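Local atomic coordinates of glycerol-3-phosphate dehydrogenase [NAD(P)+] (Coxiella burnetii, PDB entry 3K96), a protein that probably catalyses the NAD(P)H-dependent reduction of dihydroxyacetone phosphate to sn-glycerol 3-phosphate, the precursor of phospholipids. Residues 65-69 / 88-92; 77-81 / 165-170; 173-179 / 197-203; 280-284 / 301-307. One frame throughout, in Å; residues are numbered along the deposited sequence. Where two conformers were deposited one is given.

Interaction 1: 65-69 / 88-92. With EPE (4-(2-hydroxyethyl)-1-piperazine ethanesulfonic acid), chain C.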
loop_
_atom_site.group_PDB
_atom_site.type_symbol
_atom_site.label_atom_id
_atom_site.label_comp_id
_atom_site.label_asym_id
_atom_site.label_seq_id
_atom_site.Cartn_x
_atom_site.Cartn_y
_atom_site.Cartn_z
ATOM N N VAL A 65 -10.672 33.749 -10.656
ATOM C CA VAL A 65 -9.741 34.735 -10.093
ATOM C C VAL A 65 -10.500 35.885 -9.409
ATOM O O VAL A 65 -10.087 36.367 -8.349
ATOM C CB VAL A 65 -8.769 35.286 -11.148
ATOM C CG1 VAL A 65 -7.915 36.412 -10.547
ATOM C CG2 VAL A 65 -7.897 34.139 -11.694
ATOM N N ASP A 66 -11.609 36.305 -10.004
ATOM C CA ASP A 66 -12.458 37.349 -9.398
ATOM C C ASP A 66 -12.929 36.910 -7.999
ATOM O O ASP A 66 -12.870 37.682 -7.025
ATOM C CB ASP A 66 -13.657 37.638 -10.309
ATOM C CG ASP A 66 -13.255 38.366 -11.571
ATOM O OD1 ASP A 66 -12.304 39.184 -11.497
ATOM O OD2 ASP A 66 -13.889 38.148 -12.628
ATOM N N GLU A 67 -13.371 35.655 -7.909
ATOM C CA GLU A 67 -13.808 35.077 -6.646
ATOM C C GLU A 67 -12.695 35.120 -5.607
ATOM O O GLU A 67 -12.916 35.563 -4.489
ATOM C CB GLU A 67 -14.262 33.633 -6.855
ATOM C CG GLU A 67 -15.510 33.514 -7.700
ATOM C CD GLU A 67 -15.818 32.080 -8.092
ATOM O OE1 GLU A 67 -15.233 31.145 -7.491
ATOM O OE2 GLU A 67 -16.644 31.892 -9.011
ATOM N N MET A 68 -11.498 34.664 -5.979
ATOM C CA MET A 68 -10.362 34.680 -5.054
ATOM C C MET A 68 -9.907 36.097 -4.664
ATOM O O MET A 68 -9.558 36.348 -3.513
ATOM C CB MET A 68 -9.191 33.874 -5.640
ATOM C CG MET A 68 -9.498 32.382 -5.717
ATOM S SD MET A 68 -8.146 31.328 -6.279
ATOM C CE MET A 68 -8.180 31.643 -8.051
ATOM N N GLN A 69 -9.885 37.014 -5.623
ATOM C CA GLN A 69 -9.471 38.395 -5.332
ATOM C C GLN A 69 -10.449 39.033 -4.355
ATOM O O GLN A 69 -10.038 39.632 -3.370
ATOM C CB GLN A 69 -9.336 39.216 -6.619
ATOM C CG GLN A 69 -8.153 38.774 -7.486
ATOM C CD GLN A 69 -7.955 39.632 -8.728
ATOM O OE1 GLN A 69 -8.843 40.375 -9.123
ATOM N NE2 GLN A 69 -6.775 39.530 -9.345
ATOM N N LYS A 88 -1.289 35.989 -3.838
ATOM C CA LYS A 88 -2.184 36.763 -4.702
ATOM C C LYS A 88 -2.572 36.001 -5.951
ATOM O O LYS A 88 -1.727 35.396 -6.600
ATOM C CB LYS A 88 -1.494 38.071 -5.142
ATOM C CG LYS A 88 -1.071 39.004 -4.002
ATOM C CD LYS A 88 -2.274 39.467 -3.197
ATOM C CE LYS A 88 -1.875 40.442 -2.104
ATOM N NZ LYS A 88 -3.048 40.734 -1.218
ATOM N N ALA A 89 -3.853 36.056 -6.295
ATOM C CA ALA A 89 -4.369 35.423 -7.500
ATOM C C ALA A 89 -4.273 36.394 -8.690
ATOM O O ALA A 89 -4.492 37.587 -8.542
ATOM C CB ALA A 89 -5.834 34.981 -7.292
ATOM N N TYR A 90 -3.930 35.864 -9.858
ATOM C CA TYR A 90 -3.820 36.627 -11.094
ATOM C C TYR A 90 -4.640 35.894 -12.131
ATOM O O TYR A 90 -4.684 34.658 -12.113
ATOM C CB TYR A 90 -2.368 36.635 -11.577
ATOM C CG TYR A 90 -1.453 37.557 -10.833
ATOM C CD1 TYR A 90 -1.175 37.366 -9.496
ATOM C CD2 TYR A 90 -0.838 38.620 -11.484
ATOM C CE1 TYR A 90 -0.345 38.220 -8.815
ATOM C CE2 TYR A 90 0.006 39.470 -10.817
ATOM C CZ TYR A 90 0.245 39.268 -9.486
ATOM O OH TYR A 90 1.090 40.114 -8.832
ATOM N N CYS A 91 -5.305 36.614 -13.032
ATOM C CA CYS A 91 -6.028 35.920 -14.102
ATOM C C CYS A 91 -5.281 36.051 -15.420
ATOM O O CYS A 91 -5.603 35.363 -16.374
ATOM C CB CYS A 91 -7.459 36.404 -14.272
ATOM S SG CYS A 91 -7.589 38.006 -15.020
ATOM N N ASP A 92 -4.276 36.920 -15.472
ATOM C CA ASP A 92 -3.499 37.106 -16.698
ATOM C C ASP A 92 -2.177 36.344 -16.621
ATOM O O ASP A 92 -1.348 36.594 -15.746
ATOM C CB ASP A 92 -3.227 38.597 -16.955
ATOM C CG ASP A 92 -2.426 38.838 -18.252
ATOM O OD1 ASP A 92 -2.798 38.278 -19.310
ATOM O OD2 ASP A 92 -1.434 39.593 -18.211
HETATM N N1 EPE C . -3.113 42.207 -9.552
HETATM C C2 EPE C . -3.049 43.676 -9.479
HETATM C C3 EPE C . -2.116 44.103 -8.350
HETATM N N4 EPE C . -2.527 43.559 -7.065
HETATM C C5 EPE C . -2.654 42.104 -7.139
HETATM C C6 EPE C . -3.587 41.663 -8.265
HETATM C C7 EPE C . -1.560 43.940 -6.049
HETATM C C8 EPE C . -2.177 44.026 -4.662
HETATM O O8 EPE C . -1.138 44.040 -3.713
HETATM C C9 EPE C . -3.997 41.789 -10.654
HETATM C C10 EPE C . -3.324 40.663 -11.430
HETATM S S EPE C . -4.320 40.105 -12.832
HETATM O O1S EPE C . -3.588 39.190 -13.700
HETATM O O2S EPE C . -4.681 41.287 -13.605
HETATM O O3S EPE C . -5.511 39.443 -12.313
#

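Interaction 2: 77-81 / 165-170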
loop_
_atom_site.group_PDB
_atom_site.type_symbol
_atom_site.label_atom_id
_atom_site.label_comp_id
_atom_site.label_asym_id
_atom_site.label_seq_id
_atom_site.Cartn_x
_atom_site.Cartn_y
_atom_site.Cartn_z
ATOM N N TYR A 77 -12.218 25.350 -4.779
ATOM C CA TYR A 77 -11.395 24.145 -4.647
ATOM C C TYR A 77 -10.707 23.897 -3.312
ATOM O O TYR A 77 -10.259 22.796 -3.077
ATOM C CB TYR A 77 -10.355 24.095 -5.800
ATOM C CG TYR A 77 -10.986 24.085 -7.179
ATOM C CD1 TYR A 77 -11.686 22.983 -7.627
ATOM C CD2 TYR A 77 -10.876 25.173 -8.030
ATOM C CE1 TYR A 77 -12.287 22.972 -8.875
ATOM C CE2 TYR A 77 -11.464 25.169 -9.289
ATOM C CZ TYR A 77 -12.169 24.067 -9.702
ATOM O OH TYR A 77 -12.767 24.036 -10.948
ATOM N N LEU A 78 -10.608 24.889 -2.446
ATOM C CA LEU A 78 -9.984 24.679 -1.144
ATOM C C LEU A 78 -10.598 25.654 -0.137
ATOM O O LEU A 78 -9.907 26.532 0.402
ATOM C CB LEU A 78 -8.456 24.865 -1.227
ATOM C CG LEU A 78 -7.587 24.266 -0.108
ATOM C CD1 LEU A 78 -7.683 22.746 -0.153
ATOM C CD2 LEU A 78 -6.112 24.693 -0.223
ATOM N N PRO A 79 -11.914 25.512 0.111
ATOM C CA PRO A 79 -12.585 26.398 1.047
ATOM C C PRO A 79 -12.075 26.188 2.456
ATOM O O PRO A 79 -11.544 25.113 2.767
ATOM C CB PRO A 79 -14.064 25.978 0.940
ATOM C CG PRO A 79 -14.027 24.550 0.488
ATOM C CD PRO A 79 -12.827 24.495 -0.448
ATOM N N ASN A 80 -12.205 27.233 3.268
ATOM C CA ASN A 80 -11.822 27.251 4.679
ATOM C C ASN A 80 -10.336 27.498 4.974
ATOM O O ASN A 80 -9.913 27.369 6.118
ATOM C CB ASN A 80 -12.286 25.975 5.387
ATOM C CG ASN A 80 -13.767 25.733 5.230
ATOM O OD1 ASN A 80 -14.181 24.634 4.873
ATOM N ND2 ASN A 80 -14.574 26.768 5.455
ATOM N N TYR A 81 -9.553 27.832 3.954
ATOM C CA TYR A 81 -8.132 28.130 4.137
ATOM C C TYR A 81 -7.783 29.479 3.494
ATOM O O TYR A 81 -7.314 29.515 2.350
ATOM C CB TYR A 81 -7.265 26.996 3.566
ATOM C CG TYR A 81 -7.444 25.740 4.355
ATOM C CD1 TYR A 81 -6.820 25.585 5.575
ATOM C CD2 TYR A 81 -8.281 24.722 3.909
ATOM C CE1 TYR A 81 -7.003 24.449 6.327
ATOM C CE2 TYR A 81 -8.470 23.591 4.660
ATOM C CZ TYR A 81 -7.823 23.465 5.870
ATOM O OH TYR A 81 -7.999 22.337 6.625
ATOM N N ALA A 165 -4.557 17.317 -0.921
ATOM C CA ALA A 165 -4.462 18.779 -0.803
ATOM C C ALA A 165 -5.043 19.313 0.507
ATOM O O ALA A 165 -4.460 20.204 1.130
ATOM C CB ALA A 165 -5.132 19.455 -2.032
ATOM N N THR A 166 -6.182 18.757 0.933
ATOM C CA THR A 166 -6.854 19.177 2.162
ATOM C C THR A 166 -5.977 18.957 3.404
ATOM O O THR A 166 -5.934 19.819 4.294
ATOM C CB THR A 166 -8.265 18.452 2.351
ATOM O OG1 THR A 166 -8.099 17.035 2.205
ATOM C CG2 THR A 166 -9.303 18.932 1.296
ATOM N N GLU A 167 -5.253 17.834 3.457
ATOM C CA GLU A 167 -4.383 17.536 4.616
ATOM C C GLU A 167 -3.137 18.436 4.652
ATOM O O GLU A 167 -2.644 18.802 5.733
ATOM C CB GLU A 167 -3.986 16.049 4.658
ATOM C CG GLU A 167 -5.204 15.094 4.862
ATOM C CD GLU A 167 -4.801 13.625 5.124
ATOM O OE1 GLU A 167 -3.663 13.247 4.770
ATOM O OE2 GLU A 167 -5.635 12.856 5.697
ATOM N N VAL A 168 -2.637 18.781 3.470
ATOM C CA VAL A 168 -1.501 19.694 3.374
ATOM C C VAL A 168 -1.972 21.067 3.875
ATOM O O VAL A 168 -1.311 21.667 4.705
ATOM C CB VAL A 168 -0.929 19.769 1.951
ATOM C CG1 VAL A 168 0.086 20.966 1.812
ATOM C CG2 VAL A 168 -0.306 18.429 1.583
ATOM N N ALA A 169 -3.137 21.526 3.424
ATOM C CA ALA A 169 -3.666 22.831 3.874
ATOM C C ALA A 169 -3.839 22.853 5.386
ATOM O O ALA A 169 -3.618 23.888 6.029
ATOM C CB ALA A 169 -5.000 23.175 3.176
ATOM N N ALA A 170 -4.214 21.698 5.957
ATOM C CA ALA A 170 -4.405 21.570 7.390
ATOM C C ALA A 170 -3.094 21.412 8.119
ATOM O O ALA A 170 -3.075 21.314 9.331
ATOM C CB ALA A 170 -5.363 20.375 7.717
#

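Interaction 3: 173-179 / 197-203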
loop_
_atom_site.group_PDB
_atom_site.type_symbol
_atom_site.label_atom_id
_atom_site.label_comp_id
_atom_site.label_asym_id
_atom_site.label_seq_id
_atom_site.Cartn_x
_atom_site.Cartn_y
_atom_site.Cartn_z
ATOM N N PRO A 173 1.256 16.086 8.672
ATOM C CA PRO A 173 2.527 15.580 8.127
ATOM C C PRO A 173 2.372 14.947 6.762
ATOM O O PRO A 173 1.509 14.073 6.556
ATOM C CB PRO A 173 2.982 14.551 9.178
ATOM C CG PRO A 173 2.319 14.979 10.427
ATOM C CD PRO A 173 0.977 15.491 9.994
ATOM N N THR A 174 3.216 15.406 5.845
ATOM C CA THR A 174 3.198 14.984 4.469
ATOM C C THR A 174 4.613 14.848 3.971
ATOM O O THR A 174 5.506 15.616 4.392
ATOM C CB THR A 174 2.470 16.039 3.619
ATOM O OG1 THR A 174 1.106 16.128 4.064
ATOM C CG2 THR A 174 2.505 15.686 2.127
ATOM N N ALA A 175 4.833 13.864 3.089
ATOM C CA ALA A 175 6.156 13.653 2.497
ATOM C C ALA A 175 5.999 13.421 1.004
ATOM O O ALA A 175 5.149 12.645 0.588
ATOM C CB ALA A 175 6.866 12.484 3.173
ATOM N N VAL A 176 6.798 14.129 0.195
ATOM C CA VAL A 176 6.765 13.998 -1.254
ATOM C C VAL A 176 8.182 13.936 -1.808
ATOM O O VAL A 176 9.148 14.300 -1.133
ATOM C CB VAL A 176 6.034 15.160 -1.950
ATOM C CG1 VAL A 176 4.542 15.174 -1.598
ATOM C CG2 VAL A 176 6.715 16.516 -1.601
ATOM N N SER A 177 8.311 13.433 -3.031
ATOM C CA SER A 177 9.614 13.374 -3.683
ATOM C C SER A 177 9.736 14.556 -4.634
ATOM O O SER A 177 8.740 15.077 -5.121
ATOM C CB SER A 177 9.783 12.078 -4.481
ATOM O OG SER A 177 9.728 10.926 -3.644
ATOM N N LEU A 178 10.965 14.971 -4.881
ATOM C CA LEU A 178 11.230 16.030 -5.841
ATOM C C LEU A 178 12.435 15.615 -6.688
ATOM O O LEU A 178 13.538 15.416 -6.168
ATOM C CB LEU A 178 11.449 17.352 -5.137
ATOM C CG LEU A 178 11.547 18.571 -6.036
ATOM C CD1 LEU A 178 11.112 19.826 -5.265
ATOM C CD2 LEU A 178 12.941 18.722 -6.636
ATOM N N ALA A 179 12.177 15.415 -7.982
ATOM C CA ALA A 179 13.185 15.032 -8.962
ATOM C C ALA A 179 13.398 16.154 -9.958
ATOM O O ALA A 179 12.441 16.772 -10.431
ATOM C CB ALA A 179 12.768 13.758 -9.706
ATOM N N ARG A 197 6.307 20.011 8.763
ATOM C CA ARG A 197 5.223 19.082 8.427
ATOM C C ARG A 197 5.093 18.738 6.957
ATOM O O ARG A 197 4.372 17.798 6.614
ATOM C CB ARG A 197 3.895 19.673 8.882
ATOM C CG ARG A 197 3.894 20.114 10.314
ATOM C CD ARG A 197 3.649 19.013 11.299
ATOM N NE ARG A 197 2.220 18.789 11.487
ATOM C CZ ARG A 197 1.696 18.108 12.499
ATOM N NH1 ARG A 197 2.477 17.587 13.434
ATOM N NH2 ARG A 197 0.385 17.961 12.586
ATOM N N PHE A 198 5.727 19.522 6.088
ATOM C CA PHE A 198 5.707 19.260 4.642
ATOM C C PHE A 198 7.138 19.012 4.245
ATOM O O PHE A 198 7.939 19.953 4.116
ATOM C CB PHE A 198 5.121 20.433 3.854
ATOM C CG PHE A 198 4.911 20.129 2.401
ATOM C CD1 PHE A 198 3.758 19.494 1.977
ATOM C CD2 PHE A 198 5.879 20.435 1.468
ATOM C CE1 PHE A 198 3.555 19.203 0.631
ATOM C CE2 PHE A 198 5.685 20.155 0.126
ATOM C CZ PHE A 198 4.515 19.531 -0.292
ATOM N N ARG A 199 7.460 17.741 4.058
ATOM C CA ARG A 199 8.820 17.337 3.797
ATOM C C ARG A 199 9.032 16.879 2.359
ATOM O O ARG A 199 8.229 16.127 1.807
ATOM C CB ARG A 199 9.210 16.270 4.804
ATOM C CG ARG A 199 8.889 16.707 6.231
ATOM C CD ARG A 199 9.375 15.731 7.286
ATOM N NE ARG A 199 10.811 15.854 7.514
ATOM C CZ ARG A 199 11.370 16.814 8.261
ATOM N NH1 ARG A 199 12.689 16.858 8.420
ATOM N NH2 ARG A 199 10.619 17.741 8.845
ATOM N N VAL A 200 10.131 17.350 1.773
ATOM C CA VAL A 200 10.443 17.112 0.369
ATOM C C VAL A 200 11.781 16.444 0.273
ATOM O O VAL A 200 12.779 16.978 0.741
ATOM C CB VAL A 200 10.473 18.457 -0.403
ATOM C CG1 VAL A 200 10.778 18.235 -1.857
ATOM C CG2 VAL A 200 9.153 19.174 -0.232
ATOM N N TYR A 201 11.796 15.266 -0.328
ATOM C CA TYR A 201 13.008 14.492 -0.437
ATOM C C TYR A 201 13.519 14.402 -1.879
ATOM O O TYR A 201 12.766 14.108 -2.791
ATOM C CB TYR A 201 12.771 13.106 0.152
ATOM C CG TYR A 201 12.362 13.175 1.616
ATOM C CD1 TYR A 201 13.315 13.390 2.616
ATOM C CD2 TYR A 201 11.039 13.037 2.001
ATOM C CE1 TYR A 201 12.954 13.459 3.951
ATOM C CE2 TYR A 201 10.666 13.097 3.347
ATOM C CZ TYR A 201 11.626 13.321 4.316
ATOM O OH TYR A 201 11.274 13.385 5.656
ATOM N N LYS A 202 14.806 14.706 -2.044
ATOM C CA LYS A 202 15.487 14.665 -3.314
ATOM C C LYS A 202 15.392 13.260 -3.896
ATOM O O LYS A 202 15.511 12.270 -3.185
ATOM C CB LYS A 202 16.948 15.057 -3.112
ATOM C CG LYS A 202 17.782 15.176 -4.378
ATOM C CD LYS A 202 19.212 15.670 -4.058
ATOM C CE LYS A 202 20.013 16.048 -5.318
ATOM N NZ LYS A 202 20.473 14.901 -6.149
ATOM N N ASN A 203 15.150 13.201 -5.191
ATOM C CA ASN A 203 15.056 11.961 -5.921
ATOM C C ASN A 203 15.745 12.224 -7.267
ATOM O O ASN A 203 15.606 13.281 -7.863
ATOM C CB ASN A 203 13.586 11.523 -6.021
ATOM C CG ASN A 203 13.376 10.339 -6.928
ATOM O OD1 ASN A 203 13.870 10.314 -8.041
ATOM N ND2 ASN A 203 12.580 9.381 -6.483
HETATM O O HOH W 1 12.392 11.164 -2.639
#

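Interaction 4: 280-284 / 301-307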
loop_
_atom_site.group_PDB
_atom_site.type_symbol
_atom_site.label_atom_id
_atom_site.label_comp_id
_atom_site.label_asym_id
_atom_site.label_seq_id
_atom_site.Cartn_x
_atom_site.Cartn_y
_atom_site.Cartn_z
ATOM N N ARG A 280 -11.109 11.146 -6.038
ATOM C CA ARG A 280 -12.202 11.225 -6.994
ATOM C C ARG A 280 -12.142 10.128 -8.056
ATOM O O ARG A 280 -13.169 9.733 -8.605
ATOM C CB ARG A 280 -12.191 12.594 -7.664
ATOM C CG ARG A 280 -12.427 13.702 -6.652
ATOM C CD ARG A 280 -12.174 15.078 -7.177
ATOM N NE ARG A 280 -12.487 16.046 -6.136
ATOM C CZ ARG A 280 -13.692 16.565 -5.934
ATOM N NH1 ARG A 280 -14.711 16.229 -6.714
ATOM N NH2 ARG A 280 -13.870 17.442 -4.959
ATOM N N ASN A 281 -10.934 9.665 -8.363
ATOM C CA ASN A 281 -10.751 8.613 -9.355
ATOM C C ASN A 281 -11.214 7.297 -8.752
ATOM O O ASN A 281 -11.805 6.478 -9.428
ATOM C CB ASN A 281 -9.321 8.563 -9.834
ATOM C CG ASN A 281 -8.965 9.751 -10.669
ATOM O OD1 ASN A 281 -9.529 9.949 -11.740
ATOM N ND2 ASN A 281 -8.038 10.558 -10.189
ATOM N N ARG A 282 -10.988 7.141 -7.451
ATOM C CA ARG A 282 -11.457 5.967 -6.747
ATOM C C ARG A 282 -13.006 5.987 -6.608
ATOM O O ARG A 282 -13.665 4.958 -6.737
ATOM C CB ARG A 282 -10.762 5.874 -5.387
ATOM C CG ARG A 282 -11.316 4.779 -4.515
ATOM C CD ARG A 282 -10.514 4.605 -3.212
ATOM N NE ARG A 282 -11.393 4.007 -2.237
ATOM C CZ ARG A 282 -11.747 2.740 -2.254
ATOM N NH1 ARG A 282 -11.261 1.931 -3.197
ATOM N NH2 ARG A 282 -12.593 2.283 -1.334
ATOM N N ARG A 283 -13.583 7.158 -6.373
ATOM C CA ARG A 283 -15.034 7.242 -6.215
ATOM C C ARG A 283 -15.712 6.976 -7.564
ATOM O O ARG A 283 -16.781 6.352 -7.625
ATOM C CB ARG A 283 -15.458 8.560 -5.599
ATOM C CG ARG A 283 -14.878 8.765 -4.179
ATOM C CD ARG A 283 -15.697 9.784 -3.330
ATOM N NE ARG A 283 -15.882 11.072 -3.987
ATOM C CZ ARG A 283 -15.038 12.094 -3.889
ATOM N NH1 ARG A 283 -13.929 11.986 -3.157
ATOM N NH2 ARG A 283 -15.292 13.225 -4.526
ATOM N N PHE A 284 -15.058 7.424 -8.637
ATOM C CA PHE A 284 -15.529 7.136 -9.965
ATOM C C PHE A 284 -15.540 5.615 -10.140
ATOM O O PHE A 284 -16.521 5.062 -10.586
ATOM C CB PHE A 284 -14.634 7.787 -11.035
ATOM C CG PHE A 284 -14.930 7.331 -12.454
ATOM C CD1 PHE A 284 -16.041 7.801 -13.139
ATOM C CD2 PHE A 284 -14.077 6.462 -13.110
ATOM C CE1 PHE A 284 -16.293 7.394 -14.454
ATOM C CE2 PHE A 284 -14.331 6.047 -14.412
ATOM C CZ PHE A 284 -15.431 6.530 -15.083
ATOM N N ILE A 301 -20.079 13.408 -9.969
ATOM C CA ILE A 301 -18.873 13.977 -9.346
ATOM C C ILE A 301 -18.778 15.485 -9.637
ATOM O O ILE A 301 -18.362 16.274 -8.779
ATOM C CB ILE A 301 -17.603 13.224 -9.791
ATOM C CG1 ILE A 301 -17.621 11.799 -9.213
ATOM C CG2 ILE A 301 -16.321 13.964 -9.314
ATOM C CD1 ILE A 301 -16.482 10.884 -9.711
ATOM N N GLY A 302 -19.198 15.886 -10.828
ATOM C CA GLY A 302 -19.205 17.301 -11.214
ATOM C C GLY A 302 -17.908 17.696 -11.883
ATOM O O GLY A 302 -17.795 17.661 -13.099
ATOM N N GLN A 303 -16.908 18.031 -11.091
ATOM C CA GLN A 303 -15.622 18.445 -11.664
ATOM C C GLN A 303 -14.894 17.299 -12.371
ATOM O O GLN A 303 -14.932 16.149 -11.943
ATOM C CB GLN A 303 -14.720 19.090 -10.610
ATOM C CG GLN A 303 -14.148 18.149 -9.578
ATOM C CD GLN A 303 -13.181 18.855 -8.617
ATOM O OE1 GLN A 303 -12.433 18.210 -7.870
ATOM N NE2 GLN A 303 -13.187 20.180 -8.646
ATOM N N ALA A 304 -14.256 17.653 -13.479
ATOM C CA ALA A 304 -13.492 16.738 -14.315
ATOM C C ALA A 304 -12.514 15.909 -13.506
ATOM O O ALA A 304 -11.908 16.411 -12.554
ATOM C CB ALA A 304 -12.717 17.541 -15.354
ATOM N N ILE A 305 -12.377 14.638 -13.866
ATOM C CA ILE A 305 -11.388 13.788 -13.217
ATOM C C ILE A 305 -10.329 13.447 -14.258
ATOM O O ILE A 305 -10.545 13.611 -15.447
ATOM C CB ILE A 305 -11.961 12.512 -12.544
ATOM C CG1 ILE A 305 -12.575 11.555 -13.561
ATOM C CG2 ILE A 305 -12.962 12.875 -11.452
ATOM C CD1 ILE A 305 -12.973 10.215 -12.910
ATOM N N GLU A 306 -9.179 12.988 -13.812
ATOM C CA GLU A 306 -8.097 12.719 -14.746
ATOM C C GLU A 306 -7.898 11.282 -15.106
ATOM O O GLU A 306 -7.274 10.998 -16.108
ATOM C CB GLU A 306 -6.786 13.214 -14.170
ATOM C CG GLU A 306 -6.487 14.641 -14.400
ATOM C CD GLU A 306 -5.303 15.049 -13.568
ATOM O OE1 GLU A 306 -5.466 15.017 -12.331
ATOM O OE2 GLU A 306 -4.233 15.386 -14.129
ATOM N N GLY A 307 -8.436 10.371 -14.306
ATOM C CA GLY A 307 -8.203 8.947 -14.522
ATOM C C GLY A 307 -8.552 8.392 -15.880
ATOM O O GLY A 307 -7.835 7.528 -16.393
HETATM O O HOH W 2 -17.427 15.995 -6.424
HETATM O O HOH W 3 -8.380 13.576 -10.915
#

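Interaction 1: 65-69 / 88-92
Val65, Met68 and Gln69 of helix 62-71 meet Ala89 and Cys91 at the end of strand 87-90, the helix-to-strand packing of a beta-alpha-beta unit that starts with strand 55-58. The short helix and strand segments run nearly antiparallel, at 157°. Ala89 turns its methyl to the helix, where CB lies 3.9 Å from Met68 CB; so small a residue lets the helix come close. Val65 holds CG1 anti to its backbone N (chi1 174°), which lays that branch over the backbone leading from Ala89 to Cys91. Its other branch, CG2, presses against Cys91 CB at 3.5 Å, a tight carbon pair, and lies 3.3 Å from Tyr90 O. The extended chain of Gln69 reaches over the outer edge of this apolar patch. Its NE2 gives Ala89 O a nearly straight hydrogen bond of 3.1 Å (171° at the hydrogen), with the oxygen in the amide plane but the donor above the carbonyl plane. The same NE2 makes a weak bond to O3S of a bound HEPES molecule. The sulfonate is held mainly by backbone: Cys91 N donates to O3S at 2.9 Å and Asp92 N to O1S at 3.0 Å. Asp92 is the N-cap of helix 93-97, its OD2 taking the Ala95 N-H. The ethyl carbon C10 of the buffer lies close to the Tyr90 ring, obliquely. Within this contact the anionic sulfonate is therefore met by amide N-H groups instead of cationic side chains, and the nearby helix start probably adds a favourable field.

Interaction 2: 77-81 / 165-170
A CH-pi contact between Ala169 and Tyr81 is the centre of this packing. The Ala169 methyl stands over the middle of the phenol ring, CB 3.6 Å from the centroid and 6° off the ring normal, so it touches all six ring carbons about equally. Tyr81 places CG anti to its carbonyl carbon (chi1 -67°), which lays the ring flat across the last turn of helix 165-169. Alanine suits the spot because a bare methyl lets the aromatic face settle close to the helix backbone: Tyr81 CE1 lies 3.4 Å from Ala169 O, and Tyr81 OH passes 3.5 Å from Ala170 CB.

Aliphatic contacts come from Leu78, which spreads its two methyls along the helix, CD2 reaching Ala169 CB at 3.9 Å while CD1 lies 4.4 Å from Thr166 CG2.

Residues 78-81 form a type II beta turn that presents both side chains together. Pro79 fits the restricted first corner, and Asn80 accepts the positive phi (82°) of the second.

Ala165, which opens the helix, is predicted to bind NADPH, so the contact borders the Rossmann-type nucleotide site. Leu78 also packs on Thr42 and Leu46 of helix 39-49, and Ala169 O accepts a hydrogen bond from Arg50. The loop between helix 62-71 and strand 87-90 is laid against two helices, while Glu167 bonds to Ser233 N and Asn234 N of the second subunit.

Interaction 3: 173-179 / 197-203
Strands 174-179 and 198-203 pair in parallel register, their short axes 38° apart, through six backbone hydrogen bonds running from Thr174 N to Arg197 O (2.8 Å) as far as Asn203 N to Leu178 O (2.9 Å). Phe198, Val176, Val200 and Leu178 make an apolar patch on one face. Val176 CG2 lies 3.9 Å from Val200 CG2 and 4.0 Å from Phe198 CZ, while Leu178 CB presses to 3.5 Å from Val200 CG1; beta-branched valine suits an extended strand. On the other face Ala175 CB meets the edge of the Tyr201 ring in its plane, 3.9 Å from CE2. Small Ala175 leaves room for that ring. Tyr201 OH accepts a bond from Arg199 NE at 3.1 Å, lying in the guanidinium plane; Arg199 NH2 turns to Gln196 O. Ahead of the strands, Arg197, bent at chi2 and chi3, lays a guanidinium face on Pro173 CD, 3.6 Å from NH2, and its NE bonds to Asn171 O. Helix 183-193, the crossover of this beta-alpha-beta unit, covers Leu178 and Val200. Ala175 and Tyr201 face Leu264 of helix 264-275 and the second subunit; strand 156-160 pairs antiparallel with the other edge of 174-180, leaving 198-203 outermost within the chain.

Interaction 4: 280-284 / 301-307
Phe284 and Ile305 form the close-packed side of this contact. Ile305 directs CD1 at the root of the phenylalanine, 3.5 Å from Phe284 CB, the two side chains crossing at about a right angle. Ile301 adds its own CD1 at 3.8 Å from Phe284 CB, so two isoleucine tips close on the base of the side chain. Phe284 has CG anti to its backbone N (chi1 170°), which carries the ring on toward Ala297 and Ile221 of the flanking helices. Beside this apolar patch, Asn281 OD1 accepts the Gly307 N-H at 2.8 Å; the bond is bent (137°) and the donor stands above the carbonyl plane. With no side chain, Gly307 lets the carboxamide come this near. Asn281 ND2 donates to water 3, which Glu306 N also reaches, at 3.1 Å; the Glu306 carboxylate turns away to Ser109 N.

These residues form a helix-loop-helix connection in the helical C-terminal part: 294-301 ends, Gly302 takes a positive phi that suits glycine, and a loop runs past the start of helix 280-290 to helix 307-320. Arg280, Asn281 and Glu306 are predicted to bind substrate or NADPH.

By contrast, the Arg280 end is looser: the residue is partly exposed and its side chain was modelled in two conformers. In the conformer given here, so with some doubt, the guanidinium lies under the Gln303 amide, the planes 54° apart; OE1 sits over the face, at a poor angle for hydrogen bonding, and NH1 donates to water 2.

How the interactions relate
Interactions 1 and 3 lie toward the two ends of one sheet, holding its outermost strands within the chain, their centres about 28 Å apart. Interaction 2 lies between, its centre about 18 Å from each. It touches interaction 3 directly: Val168 CG2 is 3.7 Å from Thr174 OG1, and Val168 also packs on Phe198. On its other side Tyr77 abuts Gln303, joining the N-terminal part to interaction 4, whose centre is also about 18 Å away. This seam borders the predicted NADPH site: the side chains of Ala165 and Gln303 come about 4 and 5 Å from that of Ser39. Interactions 2 and 3 also touch the second subunit.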